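PDB 5BN3: V-type ATP synthase alpha chain from Nanoarchaeum equitans Kin4-M, which forms the A subunit of an archaeal V-type complex, a multidomain protein whose P-loop nucleotide-binding domain carries ADP in this model. Local coordinates for residues A[74-79]-A[279-284]; A[244-249]-A[313-318]; A[67-72]-A[301-306]; A[236-241]-A[274-279]; A[83-88]-A[101-106]. All coordinates share one frame; numbering follows the deposited sequence.

Contact 1. Residues A[74-79]-A[279-284]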
# COMPACT_ATOMS: atom_id res chain seq x y z
N GLY A 74 45.04 -10.85 22.91
CA GLY A 74 44.03 -10.59 23.93
C GLY A 74 42.60 -10.59 23.41
O GLY A 74 41.66 -10.52 24.19
N LEU A 75 42.45 -10.66 22.09
CA LEU A 75 41.13 -10.65 21.46
C LEU A 75 40.53 -12.06 21.39
O LEU A 75 39.34 -12.25 21.64
CB LEU A 75 41.21 -10.06 20.05
CG LEU A 75 41.58 -8.58 19.93
CD1 LEU A 75 41.78 -8.19 18.48
CD2 LEU A 75 40.51 -7.71 20.56
N LEU A 76 41.37 -13.03 21.05
CA LEU A 76 40.92 -14.40 20.82
C LEU A 76 40.30 -15.04 22.06
O LEU A 76 40.77 -14.84 23.18
CB LEU A 76 42.08 -15.27 20.29
CG LEU A 76 42.64 -14.86 18.94
CD1 LEU A 76 43.77 -15.78 18.50
CD2 LEU A 76 41.54 -14.86 17.91
N ALA A 77 39.23 -15.81 21.83
CA ALA A 77 38.51 -16.53 22.89
C ALA A 77 37.82 -15.63 23.90
O ALA A 77 37.40 -16.09 24.96
CB ALA A 77 39.43 -17.53 23.59
N ASN A 78 37.68 -14.35 23.57
CA ASN A 78 37.04 -13.40 24.48
C ASN A 78 35.79 -12.75 23.87
O ASN A 78 35.61 -12.75 22.66
CB ASN A 78 38.03 -12.33 24.94
CG ASN A 78 38.99 -12.84 25.99
OD1 ASN A 78 38.57 -13.38 27.02
ND2 ASN A 78 40.29 -12.70 25.74
N ILE A 79 34.95 -12.20 24.74
CA ILE A 79 33.73 -11.52 24.30
C ILE A 79 33.77 -10.03 24.65
O ILE A 79 34.12 -9.65 25.77
CB ILE A 79 32.46 -12.21 24.87
CG1 ILE A 79 31.19 -11.48 24.42
CG2 ILE A 79 32.53 -12.30 26.39
CD1 ILE A 79 29.91 -12.21 24.79
N ARG A 279 39.97 -19.85 18.43
CA ARG A 279 40.03 -19.16 17.14
C ARG A 279 38.89 -18.17 16.97
O ARG A 279 38.73 -17.56 15.92
CB ARG A 279 39.99 -20.17 15.98
CG ARG A 279 38.60 -20.76 15.72
CD ARG A 279 38.51 -21.45 14.37
NE ARG A 279 37.16 -21.93 14.08
CZ ARG A 279 36.79 -22.50 12.93
NH1 ARG A 279 37.68 -22.65 11.96
NH2 ARG A 279 35.55 -22.90 12.76
N THR A 280 38.10 -18.01 18.03
CA THR A 280 36.87 -17.23 17.95
C THR A 280 36.92 -15.91 18.72
O THR A 280 37.43 -15.86 19.85
CB THR A 280 35.68 -18.08 18.45
OG1 THR A 280 35.64 -19.32 17.73
CG2 THR A 280 34.36 -17.34 18.24
N ILE A 281 36.39 -14.86 18.11
CA ILE A 281 36.20 -13.58 18.79
C ILE A 281 34.72 -13.22 18.77
O ILE A 281 34.09 -13.25 17.71
CB ILE A 281 37.00 -12.45 18.11
CG1 ILE A 281 38.48 -12.81 18.04
CG2 ILE A 281 36.81 -11.13 18.84
CD1 ILE A 281 39.32 -11.82 17.27
N LEU A 282 34.17 -12.89 19.93
CA LEU A 282 32.75 -12.56 20.04
C LEU A 282 32.55 -11.07 20.29
O LEU A 282 33.15 -10.49 21.20
CB LEU A 282 32.10 -13.35 21.18
CG LEU A 282 32.06 -14.88 21.07
CD1 LEU A 282 31.17 -15.47 22.16
CD2 LEU A 282 31.57 -15.30 19.71
N ILE A 283 31.71 -10.45 19.46
CA ILE A 283 31.33 -9.06 19.66
C ILE A 283 29.82 -8.97 19.88
O ILE A 283 29.03 -9.27 18.98
CB ILE A 283 31.74 -8.19 18.46
CG1 ILE A 283 33.27 -8.23 18.32
CG2 ILE A 283 31.27 -6.76 18.64
CD1 ILE A 283 33.76 -7.75 16.99
N ALA A 284 29.43 -8.56 21.08
CA ALA A 284 28.03 -8.59 21.48
C ALA A 284 27.47 -7.22 21.80
O ALA A 284 27.89 -6.59 22.78
CB ALA A 284 27.84 -9.52 22.67

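Contact 2. Residues A[244-249]-A[313-318]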
# COMPACT_ATOMS: atom_id res chain seq x y z
N ILE A 244 40.47 -17.76 11.56
CA ILE A 244 39.83 -16.91 12.56
C ILE A 244 38.33 -16.78 12.27
O ILE A 244 37.93 -16.63 11.12
CB ILE A 244 40.48 -15.51 12.59
CG1 ILE A 244 41.95 -15.61 13.00
CG2 ILE A 244 39.74 -14.58 13.54
CD1 ILE A 244 42.14 -16.11 14.42
N VAL A 245 37.52 -16.84 13.32
CA VAL A 245 36.08 -16.62 13.21
C VAL A 245 35.67 -15.45 14.09
O VAL A 245 35.97 -15.43 15.28
CB VAL A 245 35.28 -17.88 13.61
CG1 VAL A 245 33.79 -17.58 13.64
CG2 VAL A 245 35.57 -19.02 12.67
N ILE A 246 34.97 -14.48 13.50
CA ILE A 246 34.44 -13.37 14.27
C ILE A 246 32.92 -13.37 14.20
O ILE A 246 32.34 -13.20 13.12
CB ILE A 246 34.98 -12.03 13.75
CG1 ILE A 246 36.50 -12.00 13.91
CG2 ILE A 246 34.34 -10.86 14.50
CD1 ILE A 246 37.17 -10.94 13.09
N TYR A 247 32.27 -13.57 15.34
CA TYR A 247 30.81 -13.56 15.39
C TYR A 247 30.31 -12.24 15.97
O TYR A 247 30.58 -11.93 17.14
CB TYR A 247 30.28 -14.74 16.22
CG TYR A 247 28.82 -15.03 15.96
CD1 TYR A 247 27.82 -14.33 16.63
CD2 TYR A 247 28.44 -16.00 15.05
CE1 TYR A 247 26.49 -14.60 16.39
CE2 TYR A 247 27.11 -16.27 14.80
CZ TYR A 247 26.14 -15.57 15.48
OH TYR A 247 24.81 -15.84 15.24
N ILE A 248 29.59 -11.48 15.16
CA ILE A 248 29.02 -10.22 15.63
C ILE A 248 27.54 -10.38 15.95
O ILE A 248 26.71 -10.56 15.04
CB ILE A 248 29.18 -9.10 14.58
CG1 ILE A 248 30.62 -9.06 14.06
CG2 ILE A 248 28.80 -7.75 15.18
CD1 ILE A 248 30.86 -7.97 13.02
N GLY A 249 27.21 -10.33 17.23
CA GLY A 249 25.82 -10.30 17.65
C GLY A 249 25.33 -8.86 17.63
O GLY A 249 25.48 -8.13 18.60
N TYR A 313 46.13 -14.43 7.11
CA TYR A 313 45.21 -15.48 7.54
C TYR A 313 43.87 -15.38 6.82
O TYR A 313 43.53 -14.35 6.24
CB TYR A 313 44.99 -15.41 9.06
CG TYR A 313 46.16 -15.91 9.88
CD1 TYR A 313 46.56 -17.24 9.81
CD2 TYR A 313 46.83 -15.08 10.76
CE1 TYR A 313 47.62 -17.71 10.57
CE2 TYR A 313 47.89 -15.54 11.53
CZ TYR A 313 48.27 -16.86 11.42
OH TYR A 313 49.32 -17.33 12.18
N SER A 314 43.10 -16.47 6.86
CA SER A 314 41.75 -16.47 6.33
C SER A 314 40.78 -16.23 7.49
O SER A 314 40.89 -16.87 8.54
CB SER A 314 41.43 -17.79 5.63
OG SER A 314 41.42 -18.87 6.54
N VAL A 315 39.86 -15.30 7.30
CA VAL A 315 38.95 -14.88 8.36
C VAL A 315 37.51 -14.93 7.84
O VAL A 315 37.26 -14.67 6.66
CB VAL A 315 39.26 -13.43 8.81
CG1 VAL A 315 38.41 -13.04 10.01
CG2 VAL A 315 40.73 -13.28 9.14
N VAL A 316 36.58 -15.30 8.72
CA VAL A 316 35.16 -15.16 8.41
C VAL A 316 34.47 -14.29 9.46
O VAL A 316 34.68 -14.47 10.66
CB VAL A 316 34.45 -16.53 8.26
CG1 VAL A 316 34.67 -17.39 9.48
CG2 VAL A 316 32.96 -16.33 8.00
N VAL A 317 33.67 -13.34 8.99
CA VAL A 317 32.84 -12.54 9.88
C VAL A 317 31.38 -12.90 9.68
O VAL A 317 30.87 -12.85 8.56
CB VAL A 317 33.02 -11.03 9.62
CG1 VAL A 317 31.94 -10.24 10.33
CG2 VAL A 317 34.38 -10.57 10.09
N ASN A 318 30.72 -13.29 10.77
CA ASN A 318 29.27 -13.51 10.75
C ASN A 318 28.58 -12.35 11.45
O ASN A 318 28.88 -12.04 12.60
CB ASN A 318 28.90 -14.83 11.46
CG ASN A 318 29.60 -16.03 10.86
OD1 ASN A 318 30.68 -16.43 11.30
ND2 ASN A 318 28.98 -16.63 9.84

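Contact 3. Residues A[67-72]-A[301-306]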
# COMPACT_ATOMS: atom_id res chain seq x y z
N LEU A 67 37.05 7.06 16.71
CA LEU A 67 36.69 5.81 17.37
C LEU A 67 37.64 4.70 16.92
O LEU A 67 37.71 4.38 15.73
CB LEU A 67 35.24 5.44 17.05
CG LEU A 67 34.47 4.57 18.04
CD1 LEU A 67 34.52 5.18 19.43
CD2 LEU A 67 33.02 4.40 17.61
N THR A 68 38.36 4.11 17.87
CA THR A 68 39.38 3.11 17.54
C THR A 68 39.19 1.78 18.26
O THR A 68 38.43 1.68 19.22
CB THR A 68 40.80 3.63 17.86
OG1 THR A 68 40.95 3.77 19.28
CG2 THR A 68 41.05 4.97 17.19
N ILE A 69 39.91 0.77 17.78
CA ILE A 69 39.97 -0.53 18.45
C ILE A 69 41.43 -0.93 18.63
O ILE A 69 42.26 -0.68 17.76
CB ILE A 69 39.22 -1.62 17.64
CG1 ILE A 69 39.33 -2.98 18.33
CG2 ILE A 69 39.76 -1.71 16.23
CD1 ILE A 69 38.73 -3.01 19.72
N GLU A 70 41.74 -1.52 19.78
CA GLU A 70 43.08 -2.04 20.02
C GLU A 70 43.25 -3.39 19.33
O GLU A 70 42.47 -4.32 19.56
CB GLU A 70 43.34 -2.19 21.53
CG GLU A 70 43.49 -0.87 22.27
CD GLU A 70 43.60 -1.06 23.77
OE1 GLU A 70 43.61 -2.22 24.23
OE2 GLU A 70 43.67 -0.05 24.50
N LEU A 71 44.27 -3.48 18.48
CA LEU A 71 44.53 -4.70 17.73
C LEU A 71 45.82 -5.37 18.21
O LEU A 71 46.91 -4.83 18.01
CB LEU A 71 44.63 -4.39 16.23
CG LEU A 71 43.41 -3.71 15.61
CD1 LEU A 71 43.72 -3.21 14.21
CD2 LEU A 71 42.24 -4.67 15.59
N GLY A 72 45.68 -6.53 18.84
CA GLY A 72 46.83 -7.28 19.32
C GLY A 72 46.39 -8.52 20.08
O GLY A 72 45.21 -8.88 20.04
N GLY A 301 33.99 -5.26 14.18
CA GLY A 301 34.23 -6.64 13.77
C GLY A 301 34.90 -6.72 12.41
O GLY A 301 35.73 -7.61 12.18
N ALA A 302 34.54 -5.81 11.52
CA ALA A 302 35.16 -5.75 10.21
C ALA A 302 36.64 -5.38 10.33
O ALA A 302 37.49 -5.96 9.66
CB ALA A 302 34.44 -4.75 9.33
N THR A 303 36.93 -4.40 11.18
CA THR A 303 38.30 -3.94 11.40
C THR A 303 39.19 -5.04 11.97
O THR A 303 40.32 -5.23 11.51
CB THR A 303 38.33 -2.71 12.33
OG1 THR A 303 37.61 -1.64 11.73
CG2 THR A 303 39.76 -2.27 12.58
N ILE A 304 38.68 -5.75 12.97
CA ILE A 304 39.40 -6.87 13.55
C ILE A 304 39.60 -7.97 12.51
O ILE A 304 40.66 -8.61 12.46
CB ILE A 304 38.65 -7.43 14.78
CG1 ILE A 304 38.61 -6.38 15.90
CG2 ILE A 304 39.29 -8.71 15.28
CD1 ILE A 304 37.78 -6.79 17.11
N GLY A 305 38.60 -8.18 11.66
CA GLY A 305 38.70 -9.14 10.57
C GLY A 305 39.80 -8.79 9.59
O GLY A 305 40.56 -9.66 9.16
N GLU A 306 39.88 -7.51 9.24
CA GLU A 306 40.93 -7.02 8.35
C GLU A 306 42.30 -7.19 8.98
O GLU A 306 43.27 -7.49 8.30
CB GLU A 306 40.70 -5.54 8.03
CG GLU A 306 39.52 -5.24 7.12
CD GLU A 306 39.33 -3.75 6.91
OE1 GLU A 306 39.58 -2.98 7.86
OE2 GLU A 306 38.94 -3.35 5.79

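Contact 4. Residues A[236-241]-A[274-279]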
# COMPACT_ATOMS: atom_id res chain seq x y z
N ILE A 236 28.18 -22.20 10.83
CA ILE A 236 29.32 -21.73 10.05
C ILE A 236 30.46 -21.34 10.99
O ILE A 236 31.60 -21.73 10.78
CB ILE A 236 28.93 -20.54 9.15
CG1 ILE A 236 27.88 -20.98 8.12
CG2 ILE A 236 30.15 -19.98 8.44
CD1 ILE A 236 27.34 -19.84 7.27
N ALA A 237 30.14 -20.58 12.03
CA ALA A 237 31.15 -20.17 13.01
C ALA A 237 31.83 -21.38 13.67
O ALA A 237 33.01 -21.32 14.02
CB ALA A 237 30.53 -19.28 14.06
N LYS A 238 31.09 -22.48 13.82
CA LYS A 238 31.62 -23.71 14.41
C LYS A 238 32.59 -24.44 13.50
O LYS A 238 33.73 -24.71 13.88
CB LYS A 238 30.48 -24.68 14.74
CG LYS A 238 29.77 -24.45 16.07
CD LYS A 238 28.81 -25.60 16.33
CE LYS A 238 27.68 -25.20 17.27
NZ LYS A 238 26.65 -26.27 17.36
N TRP A 239 32.12 -24.79 12.30
CA TRP A 239 32.83 -25.76 11.46
C TRP A 239 33.53 -25.19 10.23
O TRP A 239 34.14 -25.95 9.47
CB TRP A 239 31.88 -26.87 11.02
CG TRP A 239 31.08 -27.50 12.12
CD1 TRP A 239 29.72 -27.68 12.16
CD2 TRP A 239 31.58 -28.05 13.35
NE1 TRP A 239 29.35 -28.30 13.32
CE2 TRP A 239 30.47 -28.54 14.08
CE3 TRP A 239 32.86 -28.17 13.91
CZ2 TRP A 239 30.61 -29.14 15.33
CZ3 TRP A 239 32.99 -28.76 15.15
CH2 TRP A 239 31.87 -29.24 15.85
N ALA A 240 33.45 -23.89 10.00
CA ALA A 240 34.05 -23.31 8.80
C ALA A 240 35.56 -23.54 8.73
O ALA A 240 36.27 -23.47 9.73
CB ALA A 240 33.76 -21.82 8.70
N ASP A 241 36.03 -23.84 7.52
CA ASP A 241 37.45 -23.97 7.26
C ASP A 241 38.05 -22.56 7.27
O ASP A 241 38.01 -21.86 6.26
CB ASP A 241 37.67 -24.66 5.92
CG ASP A 241 39.09 -25.13 5.71
OD1 ASP A 241 39.88 -25.12 6.69
OD2 ASP A 241 39.43 -25.52 4.58
N LYS A 274 42.09 -28.46 18.32
CA LYS A 274 42.01 -27.43 19.35
C LYS A 274 40.56 -27.04 19.57
O LYS A 274 39.73 -27.19 18.67
CB LYS A 274 42.83 -26.20 18.94
CG LYS A 274 44.31 -26.46 18.72
CD LYS A 274 45.14 -25.25 19.11
CE LYS A 274 46.61 -25.43 18.77
NZ LYS A 274 46.92 -25.05 17.37
N PRO A 275 40.23 -26.55 20.77
CA PRO A 275 38.84 -26.13 21.00
C PRO A 275 38.48 -24.89 20.18
O PRO A 275 39.32 -24.02 19.98
CB PRO A 275 38.80 -25.82 22.50
CG PRO A 275 40.21 -25.59 22.89
CD PRO A 275 41.06 -26.43 21.99
N LEU A 276 37.23 -24.84 19.71
CA LEU A 276 36.78 -23.79 18.79
C LEU A 276 36.96 -22.38 19.34
O LEU A 276 37.21 -21.45 18.58
CB LEU A 276 35.31 -24.01 18.43
CG LEU A 276 34.96 -25.28 17.66
CD1 LEU A 276 33.49 -25.28 17.26
CD2 LEU A 276 35.83 -25.41 16.44
N MET A 277 36.83 -22.23 20.65
CA MET A 277 36.88 -20.91 21.28
C MET A 277 38.20 -20.17 21.01
O MET A 277 38.21 -18.95 20.89
CB MET A 277 36.63 -21.03 22.78
CG MET A 277 36.06 -19.78 23.41
SD MET A 277 34.42 -19.38 22.76
CE MET A 277 34.59 -17.62 22.49
N TYR A 278 39.29 -20.91 20.90
CA TYR A 278 40.61 -20.29 20.75
C TYR A 278 40.83 -19.58 19.41
O TYR A 278 41.77 -18.80 19.27
CB TYR A 278 41.72 -21.31 21.00
CG TYR A 278 41.86 -21.76 22.43
CD1 TYR A 278 41.40 -20.97 23.48
CD2 TYR A 278 42.47 -22.97 22.75
CE1 TYR A 278 41.53 -21.37 24.79
CE2 TYR A 278 42.60 -23.38 24.06
CZ TYR A 278 42.13 -22.58 25.07
OH TYR A 278 42.26 -22.98 26.38
N ARG A 279 39.97 -19.85 18.43
CA ARG A 279 40.03 -19.16 17.14
C ARG A 279 38.89 -18.17 16.97
O ARG A 279 38.73 -17.56 15.92
CB ARG A 279 39.99 -20.17 15.98
CG ARG A 279 38.60 -20.76 15.72
CD ARG A 279 38.51 -21.45 14.37
NE ARG A 279 37.16 -21.93 14.08
CZ ARG A 279 36.79 -22.50 12.93
NH1 ARG A 279 37.68 -22.65 11.96
NH2 ARG A 279 35.55 -22.90 12.76
O HOH W 1 35.07 -21.33 15.78

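Contact 5. Residues A[83-88]-A[101-106]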
# COMPACT_ATOMS: atom_id res chain seq x y z
N LEU A 83 31.67 -1.51 21.62
CA LEU A 83 32.75 -0.53 21.67
C LEU A 83 34.10 -1.18 21.96
O LEU A 83 35.11 -0.49 22.10
CB LEU A 83 32.45 0.56 22.70
CG LEU A 83 31.31 1.53 22.38
CD1 LEU A 83 31.08 2.50 23.52
CD2 LEU A 83 31.61 2.27 21.10
N GLY A 84 34.12 -2.51 22.04
CA GLY A 84 35.36 -3.23 22.28
C GLY A 84 35.70 -3.36 23.76
O GLY A 84 36.86 -3.60 24.11
N ARG A 85 34.70 -3.21 24.61
CA ARG A 85 34.91 -3.36 26.05
C ARG A 85 34.67 -4.80 26.47
O ARG A 85 33.65 -5.39 26.14
CB ARG A 85 33.99 -2.40 26.82
CG ARG A 85 34.22 -0.93 26.47
CD ARG A 85 33.30 0.01 27.25
NE ARG A 85 31.92 -0.05 26.78
CZ ARG A 85 30.94 0.73 27.23
NH1 ARG A 85 31.19 1.65 28.15
NH2 ARG A 85 29.71 0.60 26.75
N PRO A 86 35.64 -5.38 27.20
CA PRO A 86 35.57 -6.80 27.57
C PRO A 86 34.51 -7.06 28.63
O PRO A 86 34.58 -6.50 29.73
CB PRO A 86 36.97 -7.08 28.14
CG PRO A 86 37.44 -5.75 28.64
CD PRO A 86 36.85 -4.72 27.71
N LEU A 87 33.54 -7.91 28.31
CA LEU A 87 32.40 -8.16 29.19
C LEU A 87 32.77 -8.97 30.43
O LEU A 87 32.11 -8.87 31.47
CB LEU A 87 31.27 -8.85 28.42
CG LEU A 87 30.62 -7.98 27.34
CD1 LEU A 87 29.56 -8.76 26.59
CD2 LEU A 87 30.02 -6.75 27.97
N LYS A 88 33.82 -9.77 30.33
CA LYS A 88 34.31 -10.56 31.46
C LYS A 88 34.88 -9.63 32.52
O LYS A 88 34.61 -9.80 33.71
CB LYS A 88 35.37 -11.56 31.00
CG LYS A 88 36.02 -12.35 32.12
CD LYS A 88 36.95 -13.43 31.57
CE LYS A 88 37.72 -14.13 32.69
NZ LYS A 88 38.67 -13.22 33.37
N LYS A 101 26.18 2.01 32.92
CA LYS A 101 26.38 3.04 31.91
C LYS A 101 27.63 3.86 32.27
O LYS A 101 27.81 4.26 33.42
CB LYS A 101 25.14 3.93 31.75
CG LYS A 101 24.84 4.90 32.90
CD LYS A 101 23.57 5.69 32.64
CE LYS A 101 23.44 6.89 33.58
NZ LYS A 101 24.42 7.96 33.25
N GLY A 102 28.51 4.05 31.30
CA GLY A 102 29.67 4.89 31.50
C GLY A 102 30.96 4.21 31.91
O GLY A 102 31.99 4.88 32.03
N ILE A 103 30.93 2.90 32.14
CA ILE A 103 32.16 2.18 32.50
C ILE A 103 33.15 2.17 31.33
O ILE A 103 32.77 1.92 30.19
CB ILE A 103 31.88 0.73 33.01
CG1 ILE A 103 33.17 0.11 33.56
CG2 ILE A 103 31.28 -0.14 31.91
CD1 ILE A 103 32.96 -1.22 34.26
N ASP A 104 34.41 2.48 31.62
CA ASP A 104 35.43 2.43 30.58
C ASP A 104 36.62 1.58 31.00
O ASP A 104 37.30 1.89 31.98
CB ASP A 104 35.88 3.83 30.16
CG ASP A 104 36.46 3.86 28.76
OD1 ASP A 104 35.98 3.09 27.91
OD2 ASP A 104 37.40 4.65 28.51
N LEU A 105 36.86 0.51 30.24
CA LEU A 105 37.98 -0.39 30.48
C LEU A 105 38.77 -0.56 29.19
O LEU A 105 38.23 -0.39 28.10
CB LEU A 105 37.47 -1.76 30.94
CG LEU A 105 36.65 -1.85 32.23
CD1 LEU A 105 36.24 -3.28 32.52
CD2 LEU A 105 37.42 -1.28 33.40
N PRO A 106 40.07 -0.88 29.31
CA PRO A 106 40.86 -1.16 28.11
C PRO A 106 40.44 -2.49 27.47
O PRO A 106 40.11 -3.43 28.19
CB PRO A 106 42.29 -1.25 28.64
CG PRO A 106 42.15 -1.61 30.08
CD PRO A 106 40.89 -0.93 30.54

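Contact 1. Residues A[74-79]-A[279-284]
A77 N donates to T280 O at 2.7 Å, the shorter of two backbone bonds joining loop 74-79 to the start of strand 280-285. Its N-H...O angle of 144° shows a bent bond, although the nitrogen sits nearly in line with the carbonyl. The second bond, from L282 N to N78 O at 3.1 Å, is much straighter, with 169° at the hydrogen. The loop makes a type II turn from L75 to N78, and both bonds leave from its second half. N78 ND2 reaches back to G74 O at 3.0 Å, approaching from above the carbonyl plane, and so bridges the turn. I281 fills the side facing L75 and L76. Its CG1, anti to the carbonyl carbon (chi1 -56°), lies 3.7 Å from L76 CD2, and its CD1 is 3.8 Å from L75 CB. A second apolar patch forms where I79 pairs with L282 in parallel fashion, I79 CG1 resting 3.9 Å from L282 CB. The loop thus leads strand 79-80 onto strand 280-285 of the nucleotide-binding domain, which also pairs with strand 244-250; I281 packs on helix 293-309, and L282 on helix 254-263.

Contact 2. Residues A[244-249]-A[313-318]
I248 N and N318 O meet at 2.7 Å, the shortest of five backbone hydrogen bonds between strands 244-250 and 314-320. These are neighbouring parallel strands in the central sheet of the P-loop-type nucleotide-binding domain, 12° apart in direction, and the bonds engage I244, I246 and I248 on one side with S314, V316 and N318 on the other. The middle bond, I246 N to V316 O, is 2.9 Å long and almost straight at 174°; the first, I244 N to S314 O, stretches to 3.2 Å. On the face with I244 and I246, branched apolar groups interlock: I246 CD1 leans across to V315 CG1 at 3.9 Å, and I248 CD1 reaches V317 CG1 at 3.7 Å. On the face with V245 and Y247, V245 and V316 lie side by side, V245 CG2 against V316 CG1 at 3.7 Å. The Y247 ring lies across N318, with Y247 CD2 3.8 Å from N318 CB and the carbonyl oxygen of N318 over one ring face.

A second shell fixes both faces. F308 and I304 of helix 293-309 pack under I244, I246 and V315. Helix 229-239, which begins with the ADP-pocket residues K229 and T230, lies over Y247 and N318, and its N233 accepts a hydrogen bond from N318 ND2. V315 also belongs to a magnesium site with S372 and T374. Backbone polar groups are therefore largely satisfied within the sheet, whereas N318 OD1 is buried without a partner; the bond to N233 is consistent with setting the amide's flip, with Y247 and V245 packed around it.

Contact 3. Residues A[67-72]-A[301-306]
I69 CG2 and T303 CG2 touch at 3.7 Å, the closest approach between residues 67-72 and 301-306. The two side chains slide past each other in opposite directions, so that methyl meets methyl. On T303 the hydroxyl is the branch anti to the carbonyl carbon (chi1 -62°), which leaves CG2 anti to the backbone N and facing the strand. The hydroxyl bonds instead to Y299 O, one helical turn earlier, and to R359.

Packing opens out away from this point. L71 CD2 lies 4.0 Å from I304 CG1 and 4.1 Å from I304 CA, a branch tip set against the flank of the helix. I69 CG1 stands 4.2 Å from I304 CG1, and L71 CD1 is 4.4 Å from T303 CG2. Not one hydrogen bond crosses the interface, and the buried area is modest, 165 Å².

The helix belongs to a beta-alpha-beta crossover of the nucleotide-binding domain, linking the parallel strands 280-285 and 314-320. Strand 68-71 pairs antiparallel with strand 180-183, and this small sheet rests on the helix; the axes of strand 68-71 and helix segment 301-306 approach to 9.5 Å and cross at -33°. I304 touches I281 and I283 on the central sheet, while W182 of the partner strand reaches T303.

Instead of a solvent side, the strand has a polar one. E70, its CB directed away from the helix, forms a salt bridge with R110 and accepts a bond from L108 N, whereas L71 is flanked by W182, R188 and Y307.

Contact 4. Residues A[236-241]-A[274-279]
R279 holds CG between its backbone N and carbonyl carbon (chi1 75°) and runs extended from CG to NE, a course that carries its guanidinium to A237 and A240 where helix 229-239 ends. NH1 of R279 donates to A240 O at 2.8 Å with 156° at the hydrogen, the oxygen lying in the guanidinium plane. R279 NH2 adds a weak bond to the same A240 O at 3.2 Å. The bond from R279 NH2 to A237 O is bent (138°), with the nitrogen above that carbonyl's plane. A water bridges the two segments, donating to A237 O at 2.7 Å and accepting from R279 NE at 2.8 Å. Carbonyls at a helix C-terminus bear partial negative charge, so this site would be expected to favour the cation. Beside it L276 packs over the last turn: its CD1 and CD2 are each 3.4 Å from K238 O. CD1 of L276 also lies 4.1 Å from W239 CZ3, the two side chains crossing at about a right angle. R279 NH1 further bonds S242 O, so the arginine joins helix 229-239 and the link to strand 244-250 with the 3-10 segment 276-279 just before strand 280-285.

Contact 5. Residues A[83-88]-A[101-106]
R85 and L105 bring their CA atoms to 6.2 Å where two irregular segments pass each other, G84 having turned the first with positive phi just before the arginine. The first segment leads through P86, at the N-cap, into helix 87-94, and segment 101-106 returns beside that helix. R85 is the main polar tie. Its chain bends at chi3 (-72°), which swings NE out of the line of the preceding carbons. NH1 of R85 then donates to I103 O at 2.6 Å, a short bond whose N-H...O angle of 133° is clearly bent. The oxygen lies near the guanidinium edge, tilted 22° from its plane.

Acidic groups complete the setting: R85 NE forms a salt bridge with D81 and R85 NH1 another with E49, so NH1 serves two acceptors. D104 OD1 packs 4.1 Å from R85 CD but stays 5.0 Å from R85 NH1, not a salt bridge. Over one guanidinium face lies L83 CD1, 3.9 Å above the plane and offset toward the rim. Beyond the arginine the contact becomes apolar and looser. L105 packs on I90 and K93 of the helix, and I103 on T94. The chain of NEQ263 reaches the helix start, where its N100 bonds L87 O. P86 CD stands 4.4 Å from L105 CB, but its closest approach is to the backbone, 3.5 Å from P106 O.

In the fold
Contacts 1 and 2 lie within one central sheet and contact 4 adjoins it: strand 244-250 lies between 280-285 and 314-320, and contacts 1 and 4 share R279. Contact 2 is deepest, its centre about 5 Å from the centre of the chain, and rests on regular backbone bonding between parallel strands. Contact 3, also buried but smaller and farther from the centre, is purely apolar, attaching a small outer sheet to the helix that packs under contacts 1 and 2. Contact 4 marks a helix end and relies on an arginine and a water. Contact 5, its centre about 23 Å from the chain's and partly exposed, uses an arginine too, but between loops, with acidic partners and another chain nearby.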